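Local coordinates for protein UL37 (Suid herpesvirus 1, PDB 4K70) that is an inner tegument protein that probably takes part in controlling viral trafficking, represented here by its N-terminal half, at residues A[473-476]-A[477-480]; A[322-325]-A[326-329]. All coordinates share one frame; numbering follows the deposited sequence.

Contact 1 (A[473-476]-A[477-480]); sequences LAFR and AQSR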
ATOM      1  N   LEU A 473       5.534 -19.750 -16.252  1.00 43.88           N
ATOM      2  CA  LEU A 473       4.792 -19.525 -15.020  1.00 44.17           C
ATOM      3  C   LEU A 473       5.636 -19.804 -13.786  1.00 49.46           C
ATOM      4  O   LEU A 473       5.451 -19.174 -12.742  1.00 48.50           O
ATOM      5  CB  LEU A 473       3.554 -20.411 -14.985  1.00 43.40           C
ATOM      6  CG  LEU A 473       2.465 -20.146 -16.018  1.00 46.70           C
ATOM      7  CD1 LEU A 473       1.426 -21.256 -15.965  1.00 40.30           C
ATOM      8  CD2 LEU A 473       1.826 -18.800 -15.753  1.00 45.60           C
ATOM      9  N   ALA A 474       6.546 -20.768 -13.902  1.00 48.69           N
ATOM     10  CA  ALA A 474       7.424 -21.125 -12.796  1.00 44.68           C
ATOM     11  C   ALA A 474       8.437 -20.015 -12.557  1.00 48.27           C
ATOM     12  O   ALA A 474       8.728 -19.659 -11.417  1.00 43.69           O
ATOM     13  CB  ALA A 474       8.127 -22.437 -13.083  1.00 48.02           C
ATOM     14  N   PHE A 475       8.962 -19.456 -13.642  1.00 48.99           N
ATOM     15  CA  PHE A 475       9.887 -18.342 -13.534  1.00 45.57           C
ATOM     16  C   PHE A 475       9.200 -17.161 -12.864  1.00 48.29           C
ATOM     17  O   PHE A 475       9.755 -16.545 -11.957  1.00 47.91           O
ATOM     18  CB  PHE A 475      10.406 -17.940 -14.907  1.00 46.30           C
ATOM     19  CG  PHE A 475      11.168 -16.655 -14.906  1.00 52.13           C
ATOM     20  CD1 PHE A 475      12.435 -16.587 -14.355  1.00 52.55           C
ATOM     21  CD2 PHE A 475      10.616 -15.509 -15.459  1.00 54.41           C
ATOM     22  CE1 PHE A 475      13.142 -15.399 -14.352  1.00 56.12           C
ATOM     23  CE2 PHE A 475      11.312 -14.320 -15.460  1.00 52.78           C
ATOM     24  CZ  PHE A 475      12.578 -14.264 -14.905  1.00 53.72           C
ATOM     25  N   ARG A 476       7.981 -16.860 -13.300  1.00 46.75           N
ATOM     26  CA  ARG A 476       7.232 -15.756 -12.712  1.00 45.51           C
ATOM     27  C   ARG A 476       6.931 -15.990 -11.230  1.00 44.92           C
ATOM     28  O   ARG A 476       7.093 -15.084 -10.416  1.00 45.58           O
ATOM     29  CB  ARG A 476       5.958 -15.459 -13.514  1.00 39.74           C
ATOM     30  CG  ARG A 476       6.243 -14.697 -14.805  1.00 41.08           C
ATOM     31  CD  ARG A 476       4.986 -14.203 -15.501  1.00 36.03           C
ATOM     32  NE  ARG A 476       4.265 -13.176 -14.750  1.00 37.09           N
ATOM     33  CZ  ARG A 476       4.370 -11.870 -14.976  1.00 34.91           C
ATOM     34  NH1 ARG A 476       5.188 -11.428 -15.920  1.00 37.13           N
ATOM     35  NH2 ARG A 476       3.666 -11.005 -14.250  1.00 30.53           N
ATOM     36  N   ALA A 477       6.509 -17.205 -10.889  1.00 44.04           N
ATOM     37  CA  ALA A 477       6.193 -17.565  -9.505  1.00 45.98           C
ATOM     38  C   ALA A 477       7.391 -17.419  -8.559  1.00 47.07           C
ATOM     39  O   ALA A 477       7.255 -16.903  -7.446  1.00 46.66           O
ATOM     40  CB  ALA A 477       5.641 -18.985  -9.438  1.00 45.89           C
ATOM     41  N   GLN A 478       8.554 -17.886  -9.003  1.00 49.31           N
ATOM     42  CA  GLN A 478       9.774 -17.835  -8.195  1.00 52.43           C
ATOM     43  C   GLN A 478      10.347 -16.427  -8.171  1.00 49.86           C
ATOM     44  O   GLN A 478      10.592 -15.857  -7.106  1.00 48.56           O
ATOM     45  CB  GLN A 478      10.822 -18.818  -8.740  1.00 51.04           C
ATOM     46  CG  GLN A 478      12.250 -18.562  -8.262  1.00 52.93           C
ATOM     47  CD  GLN A 478      13.073 -17.752  -9.258  1.00 62.93           C
ATOM     48  OE1 GLN A 478      12.945 -17.924 -10.474  1.00 65.67           O
ATOM     49  NE2 GLN A 478      13.925 -16.864  -8.743  1.00 63.60           N
ATOM     50  N   SER A 479      10.546 -15.876  -9.361  1.00 47.80           N
ATOM     51  CA  SER A 479      11.173 -14.571  -9.524  1.00 46.90           C
ATOM     52  C   SER A 479      10.376 -13.419  -8.903  1.00 47.45           C
ATOM     53  O   SER A 479      10.939 -12.376  -8.579  1.00 46.64           O
ATOM     54  CB  SER A 479      11.402 -14.304 -11.012  1.00 50.37           C
ATOM     55  OG  SER A 479      11.719 -12.946 -11.234  1.00 56.49           O
ATOM     56  N   ARG A 480       9.067 -13.603  -8.746  1.00 43.92           N
ATOM     57  CA  ARG A 480       8.210 -12.536  -8.230  1.00 40.43           C
ATOM     58  C   ARG A 480       7.740 -12.795  -6.806  1.00 40.44           C
ATOM     59  O   ARG A 480       7.774 -11.906  -5.955  1.00 46.07           O
ATOM     60  CB  ARG A 480       6.992 -12.329  -9.136  1.00 39.04           C
ATOM     61  CG  ARG A 480       7.247 -11.461 -10.356  1.00 40.25           C
ATOM     62  CD  ARG A 480       6.325 -11.832 -11.522  1.00 39.85           C
ATOM     63  NE  ARG A 480       4.920 -11.480 -11.305  1.00 33.55           N
ATOM     64  CZ  ARG A 480       4.456 -10.237 -11.357  1.00 32.27           C
ATOM     65  NH1 ARG A 480       5.289  -9.238 -11.593  1.00 34.40           N
ATOM     66  NH2 ARG A 480       3.167  -9.985 -11.171  1.00 31.36           N
TER
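Arg476 O accepts the amide of Arg480, and with the three preceding i to i+4 bonds, from Ala477, Gln478 and Ser479 to Leu473, Ala474 and Phe475, it makes up about two turns of alpha-helix; the N-H...O angle of this last bond is 133°, and the other three are straighter. Four residues apart on one side of the helix, Arg476 and Arg480 run side by side and point the same way. Each chain bends at its third torsion, which brings the two guanidinium groups close, their planes 39° apart. Arg476 NH2 sits over the centre of the Arg480 guanidinium, 3.1 Å from Arg480 CZ, while Arg480 CD lies over one face of the Arg476 group. Such an i, i+4 arginine pair near the end of helix 464-481, the last helix of this all-helical N-terminal half, is held together by acids: Asp173 makes salt bridges to both NE atoms and Asp175 another to Arg476 NH2. These carboxylates probably balance the charge where the two cations come together. Arg476 also packs on Trp78 of helix 63-78, as does Leu473, which turns away from the following turn and reaches helix 438-458 as well. On a more exposed side, the Phe475 ring swings forward along the helix, CG opposite the backbone N (chi1 170°), and receives Ser479 CB over one face in a CH-pi contact, 4.1 Å from the ring centroid. Gln478 OE1 comes obliquely to the same ring, 4.1 Å from Phe475 CD1.

Contact 2 (A[322-325]-A[326-329]); sequences GVWE and AVQA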
ATOM      1  N   GLY A 322       0.955   0.866  28.746  1.00 26.55           N
ATOM      2  CA  GLY A 322      -0.277   0.439  28.104  1.00 26.38           C
ATOM      3  C   GLY A 322      -0.228   0.493  26.582  1.00 29.72           C
ATOM      4  O   GLY A 322      -0.728  -0.414  25.900  1.00 25.72           O
ATOM      5  N   VAL A 323       0.367   1.552  26.028  1.00 27.45           N
ATOM      6  CA  VAL A 323       0.402   1.668  24.573  1.00 24.06           C
ATOM      7  C   VAL A 323       1.346   0.630  23.979  1.00 22.69           C
ATOM      8  O   VAL A 323       1.062   0.049  22.935  1.00 23.02           O
ATOM      9  CB  VAL A 323       0.777   3.083  24.084  1.00 28.79           C
ATOM     10  CG1 VAL A 323       2.114   3.513  24.649  1.00 25.38           C
ATOM     11  CG2 VAL A 323       0.792   3.115  22.540  1.00 26.89           C
ATOM     12  N   TRP A 324       2.455   0.385  24.669  1.00 21.74           N
ATOM     13  CA  TRP A 324       3.426  -0.617  24.239  1.00 20.87           C
ATOM     14  C   TRP A 324       2.797  -2.004  24.278  1.00 22.03           C
ATOM     15  O   TRP A 324       3.025  -2.828  23.389  1.00 19.81           O
ATOM     16  CB  TRP A 324       4.667  -0.572  25.151  1.00 20.85           C
ATOM     17  CG  TRP A 324       5.678  -1.625  24.840  1.00 21.55           C
ATOM     18  CD1 TRP A 324       6.335  -2.427  25.741  1.00 21.52           C
ATOM     19  CD2 TRP A 324       6.136  -2.028  23.532  1.00 18.98           C
ATOM     20  NE1 TRP A 324       7.180  -3.281  25.074  1.00 23.16           N
ATOM     21  CE2 TRP A 324       7.077  -3.060  23.726  1.00 21.08           C
ATOM     22  CE3 TRP A 324       5.845  -1.603  22.226  1.00 19.65           C
ATOM     23  CZ2 TRP A 324       7.724  -3.688  22.656  1.00 18.14           C
ATOM     24  CZ3 TRP A 324       6.493  -2.224  21.168  1.00 20.57           C
ATOM     25  CH2 TRP A 324       7.428  -3.249  21.387  1.00 21.56           C
ATOM     26  N   GLU A 325       2.020  -2.267  25.328  1.00 23.34           N
ATOM     27  CA  GLU A 325       1.268  -3.518  25.413  1.00 25.45           C
ATOM     28  C   GLU A 325       0.281  -3.662  24.245  1.00 28.44           C
ATOM     29  O   GLU A 325       0.205  -4.721  23.606  1.00 27.23           O
ATOM     30  CB  GLU A 325       0.530  -3.628  26.758  1.00 29.95           C
ATOM     31  CG  GLU A 325       1.465  -3.887  27.940  1.00 37.04           C
ATOM     32  CD  GLU A 325       0.764  -3.824  29.303  1.00 49.36           C
ATOM     33  OE1 GLU A 325      -0.490  -3.834  29.331  1.00 49.00           O
ATOM     34  OE2 GLU A 325       1.473  -3.761  30.342  1.00 43.77           O
ATOM     35  N   ALA A 326      -0.481  -2.605  23.976  1.00 22.46           N
ATOM     36  CA  ALA A 326      -1.476  -2.675  22.901  1.00 25.22           C
ATOM     37  C   ALA A 326      -0.817  -2.818  21.530  1.00 22.27           C
ATOM     38  O   ALA A 326      -1.345  -3.501  20.649  1.00 26.47           O
ATOM     39  CB  ALA A 326      -2.411  -1.475  22.945  1.00 27.01           C
ATOM     40  N   VAL A 327       0.341  -2.179  21.350  1.00 23.92           N
ATOM     41  CA  VAL A 327       1.102  -2.287  20.102  1.00 22.22           C
ATOM     42  C   VAL A 327       1.619  -3.711  19.905  1.00 22.49           C
ATOM     43  O   VAL A 327       1.593  -4.254  18.804  1.00 24.03           O
ATOM     44  CB  VAL A 327       2.329  -1.321  20.072  1.00 25.35           C
ATOM     45  CG1 VAL A 327       3.347  -1.803  19.034  1.00 18.58           C
ATOM     46  CG2 VAL A 327       1.892   0.139  19.809  1.00 19.83           C
ATOM     47  N   GLN A 328       2.113  -4.309  20.979  1.00 25.74           N
ATOM     48  CA  GLN A 328       2.584  -5.681  20.917  1.00 25.80           C
ATOM     49  C   GLN A 328       1.458  -6.642  20.586  1.00 25.29           C
ATOM     50  O   GLN A 328       1.661  -7.613  19.857  1.00 28.41           O
ATOM     51  CB  GLN A 328       3.201  -6.090  22.247  1.00 26.89           C
ATOM     52  CG  GLN A 328       4.610  -5.614  22.452  1.00 23.39           C
ATOM     53  CD  GLN A 328       5.110  -5.989  23.826  1.00 30.02           C
ATOM     54  OE1 GLN A 328       4.942  -5.240  24.791  1.00 31.86           O
ATOM     55  NE2 GLN A 328       5.704  -7.166  23.932  1.00 34.49           N
ATOM     56  N   ALA A 329       0.269  -6.382  21.122  1.00 22.36           N
ATOM     57  CA  ALA A 329      -0.845  -7.321  20.949  1.00 25.42           C
ATOM     58  C   ALA A 329      -1.492  -7.242  19.566  1.00 29.88           C
ATOM     59  O   ALA A 329      -2.305  -8.099  19.200  1.00 30.15           O
ATOM     60  CB  ALA A 329      -1.885  -7.081  22.007  1.00 29.89           C
TER
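Trp324 carries its indole forward along the helix because CG lies trans to the backbone N (chi1 176°), whereas Gln328 sets CG trans to its own carbonyl carbon (chi1 -80°) and extends from there back across the ring. The result is an i, i+4 aromatic–amide stack on the short helix 321-329, with the indole and amide planes 22° apart. The aliphatic part of Gln328 shares in it: its CG stands over the six-membered ring, 3.7 Å from the centroid and close to the ring normal, a CH-pi contact. The indole NE1 has a hydrogen-bond partner in a bound glycerol, probably from the crystallisation liquor. Val327 meets the same indole from another direction, crossing it at about a right angle, with its CG1 3.8 Å from Trp324 CZ3. Beyond the turn, the indole packs on Cys373, Thr374 and Val377 of helix 366-385, and Val327 is buried against Val336 and Leu340 of helix 333-342, so the short helix packs against both. Backbone bonds from Ala326, Val327, Gln328 and Ala329 to the carbonyls four residues earlier put residues i and i+4 on one side of the helix. Glu325 is a calcium-binding residue in a crystal structure of this protein, though no calcium is bound to it here. Val323 and Val327 lie alongside each other, pointing the same way, with their CG2 atoms 4.2 Å apart.

In the fold
Following the chain from the N terminus, contact 2 (322-329) comes first, on helix 321-329, and contact 1 (473-480) follows near the end of the last helix, 464-481. Each lies within one continuous helical stretch, so neither closes a long loop, and they neither nest nor cross. Their centres are about 38 Å apart and their nearest atoms about 27 Å apart, without touching. The surroundings differ: contact 2 faces helices 333-342 and 366-385, its close successors in sequence, whereas contact 1 joins the last helix both to the preceding helix, 438-458, and to distant parts of the chain, namely helix 63-78 and the acidic residues Asp173 and Asp175.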